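Local structure of PAC2 family protein (Mycobacterium tuberculosis, 2WAM) at residues A[163-177]-A[223-237]. The protein is of unknown function but belongs to the PAC2 family, as a representative of a duplicated gene family in actinobacteria. Numbering follows the deposited sequence.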
ATOM      1  N   VAL A 163     -15.310  12.345   2.513  1.00 24.71           N
ATOM      2  CA  VAL A 163     -16.071  13.421   3.156  1.00 22.59           C
ATOM      3  C   VAL A 163     -17.381  12.882   3.741  1.00 32.48           C
ATOM      4  O   VAL A 163     -17.727  13.157   4.892  1.00 34.96           O
ATOM      5  CB  VAL A 163     -16.381  14.598   2.186  1.00 26.22           C
ATOM      6  CG1 VAL A 163     -17.328  15.589   2.828  1.00 22.64           C
ATOM      7  CG2 VAL A 163     -15.106  15.314   1.768  1.00 33.62           C
ATOM      8  N   ARG A 164     -18.109  12.107   2.947  1.00 29.51           N
ATOM      9  CA  ARG A 164     -19.344  11.507   3.425  1.00 31.58           C
ATOM     10  C   ARG A 164     -19.110  10.622   4.666  1.00 39.17           C
ATOM     11  O   ARG A 164     -19.929  10.609   5.597  1.00 33.87           O
ATOM     12  CB  ARG A 164     -20.022  10.712   2.306  1.00 24.29           C
ATOM     13  CG  ARG A 164     -21.216   9.901   2.781  1.00 28.20           C
ATOM     14  CD  ARG A 164     -21.999   9.335   1.635  1.00 28.58           C
ATOM     15  NE  ARG A 164     -21.275   8.272   0.971  1.00 44.30           N
ATOM     16  CZ  ARG A 164     -21.283   7.014   1.385  1.00 45.89           C
ATOM     17  NH1 ARG A 164     -21.978   6.689   2.462  1.00 43.60           N
ATOM     18  NH2 ARG A 164     -20.594   6.092   0.731  1.00 43.78           N
ATOM     19  N   LEU A 165     -17.996   9.888   4.679  1.00 24.27           N
ATOM     20  CA  LEU A 165     -17.675   9.030   5.813  1.00 32.10           C
ATOM     21  C   LEU A 165     -17.249   9.831   7.052  1.00 40.92           C
ATOM     22  O   LEU A 165     -17.531   9.430   8.180  1.00 49.15           O
ATOM     23  CB  LEU A 165     -16.626   7.985   5.434  1.00 37.86           C
ATOM     24  CG  LEU A 165     -16.176   7.026   6.543  1.00 60.66           C
ATOM     25  CD1 LEU A 165     -15.663   5.733   5.932  1.00 72.74           C
ATOM     26  CD2 LEU A 165     -15.118   7.639   7.484  1.00 53.19           C
ATOM     27  N   LEU A 166     -16.579  10.960   6.845  1.00 41.07           N
ATOM     28  CA  LEU A 166     -16.233  11.845   7.952  1.00 37.67           C
ATOM     29  C   LEU A 166     -17.489  12.497   8.532  1.00 40.14           C
ATOM     30  O   LEU A 166     -17.679  12.527   9.749  1.00 35.28           O
ATOM     31  CB  LEU A 166     -15.228  12.905   7.496  1.00 36.19           C
ATOM     32  CG  LEU A 166     -13.772  12.436   7.518  1.00 41.52           C
ATOM     33  CD1 LEU A 166     -12.833  13.520   7.035  1.00 40.50           C
ATOM     34  CD2 LEU A 166     -13.400  12.024   8.920  1.00 34.18           C
ATOM     35  N   ALA A 167     -18.349  13.001   7.646  1.00 37.51           N
ATOM     36  CA  ALA A 167     -19.606  13.625   8.045  1.00 38.30           C
ATOM     37  C   ALA A 167     -20.482  12.670   8.863  1.00 36.98           C
ATOM     38  O   ALA A 167     -21.097  13.071   9.847  1.00 34.77           O
ATOM     39  CB  ALA A 167     -20.362  14.148   6.816  1.00 23.60           C
ATOM     40  N   GLU A 168     -20.528  11.400   8.475  1.00 32.49           N
ATOM     41  CA  GLU A 168     -21.283  10.429   9.260  1.00 28.26           C
ATOM     42  C   GLU A 168     -20.642  10.177  10.631  1.00 36.31           C
ATOM     43  O   GLU A 168     -21.306  10.314  11.659  1.00 40.55           O
ATOM     44  CB  GLU A 168     -21.496   9.138   8.484  1.00 27.44           C
ATOM     45  CG  GLU A 168     -22.472   9.287   7.328  1.00 45.27           C
ATOM     46  CD  GLU A 168     -22.368   8.161   6.300  1.00 51.29           C
ATOM     47  OE1 GLU A 168     -21.666   7.162   6.572  1.00 48.67           O
ATOM     48  OE2 GLU A 168     -22.989   8.283   5.219  1.00 50.02           O
ATOM     49  N   ARG A 169     -19.361   9.821  10.648  1.00 26.13           N
ATOM     50  CA  ARG A 169     -18.643   9.646  11.907  1.00 42.32           C
ATOM     51  C   ARG A 169     -18.832  10.836  12.847  1.00 49.27           C
ATOM     52  O   ARG A 169     -18.898  10.665  14.066  1.00 52.80           O
ATOM     53  CB  ARG A 169     -17.147   9.438  11.672  1.00 37.86           C
ATOM     54  CG  ARG A 169     -16.792   8.105  11.050  1.00 44.52           C
ATOM     55  CD  ARG A 169     -17.397   6.961  11.833  1.00 61.15           C
ATOM     56  NE  ARG A 169     -17.340   5.723  11.071  1.00 76.60           N
ATOM     57  CZ  ARG A 169     -18.288   5.324  10.229  1.00 85.76           C
ATOM     58  NH1 ARG A 169     -19.370   6.068  10.051  1.00 86.98           N
ATOM     59  NH2 ARG A 169     -18.157   4.179   9.567  1.00 86.76           N
ATOM     60  N   LEU A 170     -18.913  12.038  12.278  1.00 37.98           N
ATOM     61  CA  LEU A 170     -18.938  13.247  13.083  1.00 36.84           C
ATOM     62  C   LEU A 170     -20.336  13.752  13.409  1.00 36.81           C
ATOM     63  O   LEU A 170     -20.476  14.756  14.086  1.00 39.48           O
ATOM     64  CB  LEU A 170     -18.105  14.358  12.437  1.00 38.72           C
ATOM     65  CG  LEU A 170     -16.592  14.137  12.330  1.00 36.04           C
ATOM     66  CD1 LEU A 170     -15.954  15.286  11.591  1.00 32.54           C
ATOM     67  CD2 LEU A 170     -15.952  13.983  13.687  1.00 30.93           C
ATOM     68  N   GLY A 171     -21.366  13.063  12.927  1.00 38.94           N
ATOM     69  CA  GLY A 171     -22.728  13.371  13.329  1.00 26.47           C
ATOM     70  C   GLY A 171     -23.474  14.419  12.523  1.00 38.22           C
ATOM     71  O   GLY A 171     -24.531  14.891  12.937  1.00 39.67           O
ATOM     72  N   VAL A 172     -22.939  14.768  11.362  1.00 35.81           N
ATOM     73  CA  VAL A 172     -23.525  15.805  10.521  1.00 30.59           C
ATOM     74  C   VAL A 172     -25.015  15.609  10.259  1.00 32.25           C
ATOM     75  O   VAL A 172     -25.457  14.514   9.911  1.00 37.88           O
ATOM     76  CB  VAL A 172     -22.767  15.920   9.189  1.00 31.51           C
ATOM     77  CG1 VAL A 172     -23.578  16.712   8.166  1.00 26.10           C
ATOM     78  CG2 VAL A 172     -21.413  16.555   9.435  1.00 30.32           C
ATOM     79  N   ARG A 173     -25.785  16.681  10.412  1.00 32.27           N
ATOM     80  CA  ARG A 173     -27.236  16.605  10.285  1.00 45.43           C
ATOM     81  C   ARG A 173     -27.763  17.331   9.042  1.00 40.51           C
ATOM     82  O   ARG A 173     -28.938  17.217   8.689  1.00 38.38           O
ATOM     83  CB  ARG A 173     -27.901  17.178  11.537  1.00 41.72           C
ATOM     84  CG  ARG A 173     -27.811  18.691  11.625  1.00 36.38           C
ATOM     85  CD  ARG A 173     -28.458  19.240  12.882  1.00 32.42           C
ATOM     86  NE  ARG A 173     -28.190  20.670  13.052  1.00 33.59           N
ATOM     87  CZ  ARG A 173     -28.834  21.620  12.384  1.00 37.44           C
ATOM     88  NH1 ARG A 173     -29.778  21.297  11.499  1.00 41.42           N
ATOM     89  NH2 ARG A 173     -28.537  22.889  12.593  1.00 34.97           N
ATOM     90  N   GLN A 174     -26.880  18.064   8.381  1.00 33.57           N
ATOM     91  CA  GLN A 174     -27.252  18.900   7.246  1.00 30.80           C
ATOM     92  C   GLN A 174     -25.989  19.370   6.531  1.00 28.70           C
ATOM     93  O   GLN A 174     -25.031  19.796   7.172  1.00 31.85           O
ATOM     94  CB  GLN A 174     -28.050  20.106   7.726  1.00 26.78           C
ATOM     95  CG  GLN A 174     -28.513  21.035   6.629  1.00 34.34           C
ATOM     96  CD  GLN A 174     -29.334  22.198   7.173  1.00 46.02           C
ATOM     97  OE1 GLN A 174     -28.784  23.185   7.658  1.00 49.14           O
ATOM     98  NE2 GLN A 174     -30.657  22.088   7.082  1.00 42.45           N
ATOM     99  N   THR A 175     -25.991  19.285   5.207  1.00 30.16           N
ATOM    100  CA  THR A 175     -24.844  19.672   4.406  1.00 34.91           C
ATOM    101  C   THR A 175     -25.220  20.804   3.463  1.00 40.55           C
ATOM    102  O   THR A 175     -26.080  20.639   2.606  1.00 43.61           O
ATOM    103  CB  THR A 175     -24.298  18.480   3.598  1.00 32.54           C
ATOM    104  OG1 THR A 175     -23.910  17.440   4.499  1.00 33.83           O
ATOM    105  CG2 THR A 175     -23.083  18.899   2.783  1.00 24.98           C
ATOM    106  N   ILE A 176     -24.566  21.949   3.638  1.00 40.35           N
ATOM    107  CA  ILE A 176     -24.868  23.161   2.879  1.00 33.09           C
ATOM    108  C   ILE A 176     -23.729  23.509   1.919  1.00 35.58           C
ATOM    109  O   ILE A 176     -22.609  23.761   2.353  1.00 34.57           O
ATOM    110  CB  ILE A 176     -25.070  24.374   3.817  1.00 26.94           C
ATOM    111  CG1 ILE A 176     -26.050  24.046   4.935  1.00 30.86           C
ATOM    112  CG2 ILE A 176     -25.523  25.597   3.041  1.00 26.91           C
ATOM    113  CD1 ILE A 176     -26.361  25.212   5.818  1.00 25.68           C
ATOM    114  N   GLY A 177     -24.029  23.548   0.620  1.00 29.56           N
ATOM    115  CA  GLY A 177     -23.037  23.901  -0.375  1.00 27.53           C
ATOM    116  C   GLY A 177     -23.083  25.342  -0.866  1.00 33.13           C
ATOM    117  O   GLY A 177     -24.151  25.955  -0.988  1.00 26.24           O
ATOM    118  N   LEU A 223     -20.922  16.041  -4.536  1.00 31.23           N
ATOM    119  CA  LEU A 223     -20.924  15.704  -3.116  1.00 29.22           C
ATOM    120  C   LEU A 223     -22.338  15.786  -2.573  1.00 33.79           C
ATOM    121  O   LEU A 223     -22.817  14.879  -1.893  1.00 27.26           O
ATOM    122  CB  LEU A 223     -20.026  16.647  -2.326  1.00 30.40           C
ATOM    123  CG  LEU A 223     -20.135  16.547  -0.798  1.00 29.20           C
ATOM    124  CD1 LEU A 223     -19.668  15.180  -0.287  1.00 23.47           C
ATOM    125  CD2 LEU A 223     -19.335  17.672  -0.159  1.00 24.97           C
ATOM    126  N   GLU A 224     -23.001  16.891  -2.890  1.00 34.02           N
ATOM    127  CA  GLU A 224     -24.389  17.095  -2.512  1.00 31.46           C
ATOM    128  C   GLU A 224     -25.283  15.957  -3.040  1.00 31.02           C
ATOM    129  O   GLU A 224     -26.046  15.347  -2.284  1.00 32.46           O
ATOM    130  CB  GLU A 224     -24.845  18.464  -3.003  1.00 23.89           C
ATOM    131  CG  GLU A 224     -26.328  18.693  -3.013  1.00 32.69           C
ATOM    132  CD  GLU A 224     -26.661  20.158  -3.216  1.00 45.10           C
ATOM    133  OE1 GLU A 224     -25.950  21.015  -2.636  1.00 47.18           O
ATOM    134  OE2 GLU A 224     -27.629  20.449  -3.952  1.00 43.76           O
ATOM    135  N   TYR A 225     -25.168  15.653  -4.328  1.00 29.15           N
ATOM    136  CA  TYR A 225     -25.908  14.534  -4.909  1.00 33.81           C
ATOM    137  C   TYR A 225     -25.611  13.183  -4.244  1.00 43.17           C
ATOM    138  O   TYR A 225     -26.537  12.438  -3.898  1.00 36.25           O
ATOM    139  CB  TYR A 225     -25.652  14.433  -6.407  1.00 30.37           C
ATOM    140  CG  TYR A 225     -26.443  13.329  -7.065  1.00 34.68           C
ATOM    141  CD1 TYR A 225     -27.836  13.317  -7.011  1.00 32.00           C
ATOM    142  CD2 TYR A 225     -25.802  12.294  -7.741  1.00 34.50           C
ATOM    143  CE1 TYR A 225     -28.564  12.307  -7.611  1.00 38.90           C
ATOM    144  CE2 TYR A 225     -26.519  11.280  -8.341  1.00 38.07           C
ATOM    145  CZ  TYR A 225     -27.900  11.290  -8.277  1.00 45.62           C
ATOM    146  OH  TYR A 225     -28.617  10.285  -8.876  1.00 49.12           O
ATOM    147  N   ARG A 226     -24.326  12.861  -4.077  1.00 35.10           N
ATOM    148  CA  ARG A 226     -23.956  11.591  -3.463  1.00 30.96           C
ATOM    149  C   ARG A 226     -24.500  11.511  -2.048  1.00 30.25           C
ATOM    150  O   ARG A 226     -25.096  10.513  -1.664  1.00 37.65           O
ATOM    151  CB  ARG A 226     -22.442  11.393  -3.475  1.00 24.81           C
ATOM    152  CG  ARG A 226     -21.853  11.195  -4.859  1.00 24.62           C
ATOM    153  CD  ARG A 226     -21.853   9.751  -5.248  1.00 26.20           C
ATOM    154  NE  ARG A 226     -21.325   9.540  -6.593  1.00 34.91           N
ATOM    155  CZ  ARG A 226     -22.081   9.382  -7.672  1.00 33.82           C
ATOM    156  NH1 ARG A 226     -23.401   9.421  -7.565  1.00 36.56           N
ATOM    157  NH2 ARG A 226     -21.523   9.194  -8.855  1.00 25.48           N
ATOM    158  N   MET A 227     -24.293  12.578  -1.287  1.00 25.35           N
ATOM    159  CA  MET A 227     -24.841  12.715   0.060  1.00 26.76           C
ATOM    160  C   MET A 227     -26.339  12.402   0.114  1.00 33.27           C
ATOM    161  O   MET A 227     -26.782  11.626   0.964  1.00 39.05           O
ATOM    162  CB  MET A 227     -24.602  14.136   0.594  1.00 35.12           C
ATOM    163  CG  MET A 227     -23.164  14.441   1.017  1.00 33.97           C
ATOM    164  SD  MET A 227     -22.613  13.336   2.310  1.00 50.93           S
ATOM    165  CE  MET A 227     -23.166  14.227   3.763  1.00 38.24           C
ATOM    166  N   ALA A 228     -27.114  13.015  -0.782  1.00 30.82           N
ATOM    167  CA  ALA A 228     -28.554  12.756  -0.861  1.00 40.90           C
ATOM    168  C   ALA A 228     -28.868  11.297  -1.181  1.00 42.36           C
ATOM    169  O   ALA A 228     -29.786  10.720  -0.599  1.00 38.34           O
ATOM    170  CB  ALA A 228     -29.210  13.652  -1.876  1.00 28.16           C
ATOM    171  N   GLN A 229     -28.116  10.712  -2.111  1.00 36.57           N
ATOM    172  CA  GLN A 229     -28.305   9.317  -2.459  1.00 32.00           C
ATOM    173  C   GLN A 229     -28.216   8.433  -1.215  1.00 42.99           C
ATOM    174  O   GLN A 229     -28.749   7.326  -1.187  1.00 54.91           O
ATOM    175  CB  GLN A 229     -27.287   8.866  -3.511  1.00 31.48           C
ATOM    176  CG  GLN A 229     -27.629   9.238  -4.949  1.00 28.88           C
ATOM    177  CD  GLN A 229     -26.508   8.862  -5.913  1.00 43.76           C
ATOM    178  OE1 GLN A 229     -25.335   9.141  -5.651  1.00 39.41           O
ATOM    179  NE2 GLN A 229     -26.860   8.216  -7.027  1.00 29.25           N
ATOM    180  N   HIS A 230     -27.550   8.926  -0.181  1.00 39.94           N
ATOM    181  CA  HIS A 230     -27.397   8.146   1.035  1.00 39.31           C
ATOM    182  C   HIS A 230     -28.257   8.701   2.158  1.00 41.58           C
ATOM    183  O   HIS A 230     -27.917   8.568   3.337  1.00 49.65           O
ATOM    184  CB  HIS A 230     -25.932   8.105   1.478  1.00 41.12           C
ATOM    185  CG  HIS A 230     -25.056   7.225   0.635  1.00 41.50           C
ATOM    186  ND1 HIS A 230     -24.371   7.693  -0.465  1.00 43.41           N
ATOM    187  CD2 HIS A 230     -24.727   5.917   0.755  1.00 38.08           C
ATOM    188  CE1 HIS A 230     -23.666   6.708  -0.999  1.00 39.21           C
ATOM    189  NE2 HIS A 230     -23.863   5.621  -0.275  1.00 35.40           N
ATOM    190  N   GLY A 231     -29.365   9.337   1.796  1.00 42.95           N
ATOM    191  CA  GLY A 231     -30.353   9.770   2.773  1.00 30.85           C
ATOM    192  C   GLY A 231     -29.949  10.932   3.667  1.00 42.43           C
ATOM    193  O   GLY A 231     -30.599  11.195   4.676  1.00 49.48           O
ATOM    194  N   HIS A 232     -28.883  11.638   3.302  1.00 36.93           N
ATOM    195  CA  HIS A 232     -28.473  12.809   4.062  1.00 38.03           C
ATOM    196  C   HIS A 232     -29.257  14.034   3.617  1.00 42.70           C
ATOM    197  O   HIS A 232     -29.656  14.137   2.448  1.00 39.03           O
ATOM    198  CB  HIS A 232     -26.981  13.058   3.892  1.00 38.69           C
ATOM    199  CG  HIS A 232     -26.127  12.027   4.546  1.00 41.13           C
ATOM    200  ND1 HIS A 232     -25.761  12.099   5.874  1.00 50.81           N
ATOM    201  CD2 HIS A 232     -25.566  10.895   4.062  1.00 42.93           C
ATOM    202  CE1 HIS A 232     -25.010  11.057   6.177  1.00 54.63           C
ATOM    203  NE2 HIS A 232     -24.877  10.311   5.096  1.00 53.04           N
ATOM    204  N   GLU A 233     -29.479  14.960   4.546  1.00 38.06           N
ATOM    205  CA  GLU A 233     -30.152  16.212   4.209  1.00 38.70           C
ATOM    206  C   GLU A 233     -29.167  17.207   3.618  1.00 40.72           C
ATOM    207  O   GLU A 233     -28.166  17.537   4.241  1.00 45.41           O
ATOM    208  CB  GLU A 233     -30.817  16.829   5.436  1.00 33.51           C
ATOM    209  CG  GLU A 233     -31.750  17.984   5.091  1.00 40.47           C
ATOM    210  CD  GLU A 233     -32.514  18.497   6.301  1.00 57.18           C
ATOM    211  OE1 GLU A 233     -33.707  18.138   6.433  1.00 67.68           O
ATOM    212  OE2 GLU A 233     -31.926  19.241   7.125  1.00 46.60           O
ATOM    213  N   VAL A 234     -29.449  17.688   2.416  1.00 34.71           N
ATOM    214  CA  VAL A 234     -28.531  18.588   1.747  1.00 30.74           C
ATOM    215  C   VAL A 234     -29.240  19.844   1.262  1.00 34.56           C
ATOM    216  O   VAL A 234     -30.433  19.827   0.966  1.00 39.26           O
ATOM    217  CB  VAL A 234     -27.859  17.905   0.530  1.00 37.75           C
ATOM    218  CG1 VAL A 234     -27.178  16.595   0.944  1.00 25.73           C
ATOM    219  CG2 VAL A 234     -28.883  17.685  -0.606  1.00 33.80           C
ATOM    220  N   VAL A 235     -28.487  20.929   1.170  1.00 28.64           N
ATOM    221  CA  VAL A 235     -28.990  22.167   0.607  1.00 32.45           C
ATOM    222  C   VAL A 235     -27.816  22.947   0.017  1.00 37.81           C
ATOM    223  O   VAL A 235     -26.665  22.764   0.416  1.00 32.11           O
ATOM    224  CB  VAL A 235     -29.835  22.987   1.634  1.00 30.20           C
ATOM    225  CG1 VAL A 235     -29.182  23.020   2.982  1.00 30.84           C
ATOM    226  CG2 VAL A 235     -30.097  24.381   1.135  1.00 34.25           C
ATOM    227  N   GLY A 236     -28.108  23.778  -0.974  1.00 38.35           N
ATOM    228  CA  GLY A 236     -27.070  24.425  -1.740  1.00 32.88           C
ATOM    229  C   GLY A 236     -27.553  25.759  -2.240  1.00 36.01           C
ATOM    230  O   GLY A 236     -28.708  25.912  -2.622  1.00 43.07           O
ATOM    231  N   PHE A 237     -26.661  26.735  -2.231  1.00 35.70           N
ATOM    232  CA  PHE A 237     -27.006  28.074  -2.671  1.00 35.04           C
ATOM    233  C   PHE A 237     -26.025  28.555  -3.718  1.00 32.55           C
ATOM    234  O   PHE A 237     -24.818  28.555  -3.509  1.00 43.38           O
ATOM    235  CB  PHE A 237     -27.046  29.030  -1.481  1.00 30.93           C
ATOM    236  CG  PHE A 237     -28.021  28.627  -0.435  1.00 29.41           C
ATOM    237  CD1 PHE A 237     -27.585  28.073   0.758  1.00 33.88           C
ATOM    238  CD2 PHE A 237     -29.385  28.776  -0.652  1.00 27.16           C
ATOM    239  CE1 PHE A 237     -28.498  27.688   1.739  1.00 32.48           C
ATOM    240  CE2 PHE A 237     -30.303  28.396   0.307  1.00 29.78           C
ATOM    241  CZ  PHE A 237     -29.858  27.850   1.513  1.00 37.67           C
TER
HETATM  242  O   HOH W   1     -26.799  14.118   7.543  1.00 40.98           O
HETATM  243  O   HOH W   2     -26.195  16.253   5.698  1.00 30.74           O
HETATM  244  O   HOH W   3     -24.817  20.347  -0.109  1.00 32.95           O
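R164 and H230 illustrate how two neighbouring helix-turn-strand units can be joined by flat polar groups at one end and a shared sheet at the other. The guanidinium lies flat on the imidazole, planes 4° apart, with CZ over the ring centre; the R164 chain reaches it by bending at chi3 (71°). H230 ND1 meanwhile donates in the ring plane to R226 O, which fixes the rotation of the ring.

H232 NE2 donates to the anti lone pair of E168 OE2 at 2.8 Å, ring and carboxylate nearly coplanar, while water 1 joins H232 ND1 to V172 O. The same E168 oxygen also forms a salt bridge with R164 NH1, whose hydrogen bond is long and weak. Q174 NE2 meets E233 OE2 at 3.1 Å from above the carboxylate plane.

Between helix segments 163-169 and 223-229, whose axes cross at -54°, the contacts are largely apolar. M227, folded back at chi2 and chi3, passes its SD alongside R164 CB (3.7 Å) and sets CE against A167 CB, whereas V163 CG1 meets L223 CD1.

In the backbone, T175 N to E233 O (3.0 Å) starts a parallel ladder that V235 N to T175 O (2.8 Å) continues; G177 N to V235 O and F237 N to G177 O extend it to F237.

Strand 174-183 runs between 67-73 and 234-242, parallel to both, with helices 156-169 and 219-229 on one side of the sheet and helix 251-265 touching I176 and F237 on the other, an alpha/beta layered core.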